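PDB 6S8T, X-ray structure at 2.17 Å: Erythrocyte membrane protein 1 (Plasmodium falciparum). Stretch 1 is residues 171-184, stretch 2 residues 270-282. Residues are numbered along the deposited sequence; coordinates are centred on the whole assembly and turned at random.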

# COMPACT_ATOMS: atom_id res chain seq x y z
N GLN A 171 1.06 19.46 11.47
CA GLN A 171 1.98 20.03 10.51
C GLN A 171 1.60 19.63 9.09
O GLN A 171 0.87 18.66 8.86
CB GLN A 171 3.42 19.59 10.82
CG GLN A 171 3.89 19.95 12.21
CD GLN A 171 5.35 19.60 12.44
OE1 GLN A 171 6.09 19.31 11.50
NE2 GLN A 171 5.77 19.60 13.70
N GLN A 172 2.11 20.40 8.12
CA GLN A 172 1.75 20.18 6.72
C GLN A 172 2.24 18.82 6.23
O GLN A 172 1.54 18.14 5.47
CB GLN A 172 2.32 21.30 5.85
CG GLN A 172 1.68 22.66 6.09
CD GLN A 172 0.34 22.81 5.38
OE1 GLN A 172 0.16 22.31 4.27
NE2 GLN A 172 -0.59 23.49 6.03
N LYS A 173 3.44 18.41 6.65
CA LYS A 173 4.00 17.15 6.16
C LYS A 173 3.28 15.95 6.76
O LYS A 173 3.19 14.90 6.11
CB LYS A 173 5.50 17.09 6.44
CG LYS A 173 5.88 16.85 7.89
CD LYS A 173 7.39 16.89 8.06
CE LYS A 173 8.08 15.95 7.07
NZ LYS A 173 9.56 16.09 7.09
N ASP A 174 2.77 16.08 7.98
CA ASP A 174 2.02 14.97 8.58
C ASP A 174 0.64 14.83 7.96
O ASP A 174 0.13 13.71 7.84
CB ASP A 174 1.91 15.17 10.09
CG ASP A 174 3.25 15.08 10.79
OD1 ASP A 174 4.12 14.30 10.34
OD2 ASP A 174 3.44 15.80 11.80
N GLN A 175 0.03 15.94 7.54
CA GLN A 175 -1.26 15.86 6.85
C GLN A 175 -1.11 15.13 5.52
O GLN A 175 -1.94 14.28 5.18
CB GLN A 175 -1.85 17.25 6.65
CG GLN A 175 -2.18 17.98 7.94
CD GLN A 175 -2.97 19.26 7.73
OE1 GLN A 175 -4.10 19.23 7.22
NE2 GLN A 175 -2.39 20.39 8.11
N GLU A 176 -0.06 15.44 4.76
CA GLU A 176 0.14 14.75 3.49
C GLU A 176 0.42 13.27 3.70
O GLU A 176 -0.05 12.43 2.92
CB GLU A 176 1.27 15.41 2.71
CG GLU A 176 0.79 16.34 1.61
CD GLU A 176 1.92 17.01 0.86
OE1 GLU A 176 2.89 17.45 1.52
OE2 GLU A 176 1.85 17.08 -0.39
N SER A 177 1.17 12.93 4.75
CA SER A 177 1.44 11.53 5.04
C SER A 177 0.16 10.77 5.38
O SER A 177 -0.00 9.61 4.99
CB SER A 177 2.45 11.42 6.18
OG SER A 177 2.83 10.08 6.42
N ILE A 178 -0.77 11.42 6.09
CA ILE A 178 -2.05 10.79 6.40
C ILE A 178 -2.89 10.64 5.13
O ILE A 178 -3.56 9.62 4.93
CB ILE A 178 -2.80 11.60 7.48
CG1 ILE A 178 -2.02 11.63 8.79
CG2 ILE A 178 -4.18 11.01 7.72
CD1 ILE A 178 -2.68 12.47 9.88
N CYS A 179 -2.88 11.66 4.27
CA CYS A 179 -3.62 11.57 3.01
C CYS A 179 -3.10 10.43 2.15
O CYS A 179 -3.89 9.71 1.52
CB CYS A 179 -3.55 12.91 2.27
SG CYS A 179 -4.46 14.29 3.07
N ARG A 180 -1.78 10.23 2.11
CA ARG A 180 -1.22 9.13 1.32
C ARG A 180 -1.63 7.77 1.89
O ARG A 180 -1.90 6.83 1.13
CB ARG A 180 0.31 9.23 1.26
CG ARG A 180 0.84 10.27 0.27
CD ARG A 180 2.34 10.13 0.04
NE ARG A 180 3.12 10.23 1.28
CZ ARG A 180 3.61 11.37 1.76
NH1 ARG A 180 4.30 11.36 2.90
NH2 ARG A 180 3.43 12.51 1.12
N ALA A 181 -1.69 7.65 3.22
CA ALA A 181 -2.06 6.38 3.84
C ALA A 181 -3.50 5.99 3.50
O ALA A 181 -3.80 4.81 3.29
CB ALA A 181 -1.88 6.46 5.36
N VAL A 182 -4.40 6.98 3.44
CA VAL A 182 -5.77 6.70 3.04
C VAL A 182 -5.84 6.31 1.56
O VAL A 182 -6.66 5.48 1.17
CB VAL A 182 -6.67 7.90 3.36
CG1 VAL A 182 -8.11 7.65 2.93
CG2 VAL A 182 -6.62 8.22 4.86
N ARG A 183 -4.96 6.88 0.73
CA ARG A 183 -4.93 6.48 -0.68
C ARG A 183 -4.37 5.07 -0.84
O ARG A 183 -4.84 4.30 -1.69
CB ARG A 183 -4.12 7.49 -1.49
CG ARG A 183 -4.78 8.87 -1.55
CD ARG A 183 -3.83 9.94 -2.06
NE ARG A 183 -3.32 9.62 -3.40
CZ ARG A 183 -2.53 10.43 -4.10
NH1 ARG A 183 -2.16 11.60 -3.60
NH2 ARG A 183 -2.11 10.06 -5.30
N TYR A 184 -3.37 4.71 -0.03
CA TYR A 184 -2.86 3.34 -0.02
C TYR A 184 -3.94 2.35 0.39
O TYR A 184 -4.01 1.24 -0.16
CB TYR A 184 -1.65 3.23 0.91
CG TYR A 184 -0.42 3.99 0.47
CD1 TYR A 184 -0.07 4.06 -0.88
CD2 TYR A 184 0.40 4.62 1.40
CE1 TYR A 184 1.06 4.75 -1.28
CE2 TYR A 184 1.54 5.31 1.00
CZ TYR A 184 1.86 5.37 -0.34
OH TYR A 184 2.98 6.05 -0.75
N ASN A 270 -12.24 16.42 7.11
CA ASN A 270 -11.95 17.02 8.40
C ASN A 270 -10.54 17.60 8.49
O ASN A 270 -10.25 18.36 9.41
CB ASN A 270 -12.16 16.00 9.52
CG ASN A 270 -13.62 15.67 9.73
OD1 ASN A 270 -14.50 16.52 9.60
ND2 ASN A 270 -13.90 14.41 10.05
N LEU A 271 -9.66 17.25 7.55
CA LEU A 271 -8.32 17.82 7.51
C LEU A 271 -8.33 19.14 6.76
O LEU A 271 -9.12 19.35 5.83
CB LEU A 271 -7.34 16.85 6.83
CG LEU A 271 -6.70 15.74 7.69
CD1 LEU A 271 -7.74 14.82 8.29
CD2 LEU A 271 -5.70 14.95 6.86
N LYS A 272 -7.45 20.05 7.17
CA LYS A 272 -7.47 21.40 6.62
C LYS A 272 -6.69 21.53 5.32
O LYS A 272 -7.06 22.33 4.45
CB LYS A 272 -6.94 22.40 7.65
CG LYS A 272 -7.88 22.63 8.82
CD LYS A 272 -7.47 23.85 9.63
CE LYS A 272 -8.48 24.14 10.73
NZ LYS A 272 -8.16 25.40 11.47
N LYS A 273 -5.61 20.76 5.16
CA LYS A 273 -4.82 20.85 3.94
C LYS A 273 -5.61 20.32 2.75
O LYS A 273 -6.25 19.26 2.84
CB LYS A 273 -3.51 20.08 4.09
CG LYS A 273 -2.54 20.28 2.93
CD LYS A 273 -1.24 19.55 3.15
CE LYS A 273 -0.28 19.75 1.99
NZ LYS A 273 0.05 21.19 1.79
N SER A 274 -5.57 21.05 1.64
CA SER A 274 -6.37 20.71 0.47
C SER A 274 -5.57 20.61 -0.82
O SER A 274 -6.16 20.35 -1.87
CB SER A 274 -7.50 21.74 0.29
OG SER A 274 -6.98 23.06 0.24
N ASN A 275 -4.25 20.82 -0.78
CA ASN A 275 -3.40 20.70 -1.96
C ASN A 275 -2.39 19.57 -1.75
O ASN A 275 -2.47 18.81 -0.78
CB ASN A 275 -2.72 22.04 -2.27
CG ASN A 275 -1.95 22.60 -1.09
OD1 ASN A 275 -1.72 21.92 -0.09
ND2 ASN A 275 -1.54 23.86 -1.21
N GLY A 276 -1.44 19.47 -2.67
CA GLY A 276 -0.46 18.39 -2.60
C GLY A 276 -1.13 17.04 -2.73
O GLY A 276 -2.06 16.85 -3.52
N ASP A 277 -0.66 16.08 -1.92
CA ASP A 277 -1.24 14.74 -1.94
C ASP A 277 -2.64 14.69 -1.35
O ASP A 277 -3.30 13.65 -1.47
CB ASP A 277 -0.32 13.78 -1.18
CG ASP A 277 0.98 13.50 -1.91
OD1 ASP A 277 1.00 13.64 -3.16
OD2 ASP A 277 1.97 13.14 -1.26
N CYS A 278 -3.13 15.77 -0.74
CA CYS A 278 -4.48 15.84 -0.22
C CYS A 278 -5.48 16.45 -1.20
O CYS A 278 -6.58 16.81 -0.79
CB CYS A 278 -4.51 16.64 1.09
SG CYS A 278 -3.51 15.99 2.45
N HIS A 279 -5.12 16.58 -2.48
CA HIS A 279 -5.99 17.30 -3.40
C HIS A 279 -7.12 16.45 -3.95
O HIS A 279 -7.92 16.96 -4.75
CB HIS A 279 -5.17 17.91 -4.55
CG HIS A 279 -4.86 16.95 -5.66
ND1 HIS A 279 -3.73 16.16 -5.66
CD2 HIS A 279 -5.52 16.67 -6.81
CE1 HIS A 279 -3.71 15.43 -6.76
NE2 HIS A 279 -4.79 15.72 -7.47
N TYR A 280 -7.22 15.18 -3.56
CA TYR A 280 -8.38 14.34 -3.87
C TYR A 280 -9.38 14.28 -2.73
O TYR A 280 -10.34 13.51 -2.80
CB TYR A 280 -7.93 12.92 -4.24
CG TYR A 280 -7.12 12.83 -5.51
CD1 TYR A 280 -7.69 13.08 -6.74
CD2 TYR A 280 -5.77 12.47 -5.46
CE1 TYR A 280 -6.94 12.99 -7.91
CE2 TYR A 280 -5.02 12.38 -6.62
CZ TYR A 280 -5.61 12.64 -7.84
OH TYR A 280 -4.86 12.55 -8.99
N ASN A 281 -9.19 15.07 -1.67
CA ASN A 281 -10.03 14.94 -0.48
C ASN A 281 -11.46 15.39 -0.74
O ASN A 281 -12.40 14.81 -0.18
CB ASN A 281 -9.43 15.73 0.68
CG ASN A 281 -8.15 15.10 1.21
OD1 ASN A 281 -7.63 14.14 0.63
ND2 ASN A 281 -7.62 15.64 2.30
N SER A 282 -11.66 16.42 -1.58
CA SER A 282 -13.00 16.92 -1.85
C SER A 282 -13.43 16.80 -3.31
O SER A 282 -14.63 16.91 -3.58
CB SER A 282 -13.13 18.39 -1.42
OG SER A 282 -12.30 19.22 -2.21

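The irregular segment 270-282 lies against one side of the helix that begins at Gln172, and the two bury 706 Å² of surface between them. Cys179 projects from the helix toward the segment and is joined there to Cys278, with SG of Cys179 2.0 Å from SG of Cys278 and a chi3 of 99°. The bridge sits in a small pocket: Leu271 CD2 lies 4.0 Å from Cys179 SG, and Asn281 ND2 approaches the same sulfur to 3.5 Å. Leu271 also reaches Ile178, its CD2 lying 4.3 Å from Ile178 CG2, so the apolar part of the contact is compact.

Toward the start of the helix, Gln175 points into the segment and its OE1 accepts a hydrogen bond from Lys273 N (3.0 Å). The side chain of Lys273, extended as far as CE, runs across the helix, packing its CE 3.6 Å from Glu176 CG before its NZ donates to Gln172 OE1 (2.7 Å). The same NZ also holds Asn275 OD1 at 2.7 Å, tying the segment to itself.

Gly276 leaves room for the Glu176 carboxylate: OE2 of Glu176 is 3.5 Å from CA of Gly276, and an ideally placed CB there would come within 2.2 Å of that oxygen. The positive phi of Gly276 independently favours glycine. Glu176 OE2 in turn accepts a hydrogen bond from Asp277 N (3.1 Å).

Asp277, the residue most covered by the helix, fits between Glu176 and two arginines. Its OD2 forms a salt bridge with Arg180 NH2 (2.9 Å), in line with the guanidinium edge, which helps offset the nearby Glu176 carboxylate. Arg183 NH1 donates to Asp277 O (3.2 Å), while the ring edge of Tyr280 meets one face of the Arg183 guanidinium, with CE2 of Tyr280 3.9 Å from NH2 of Arg183.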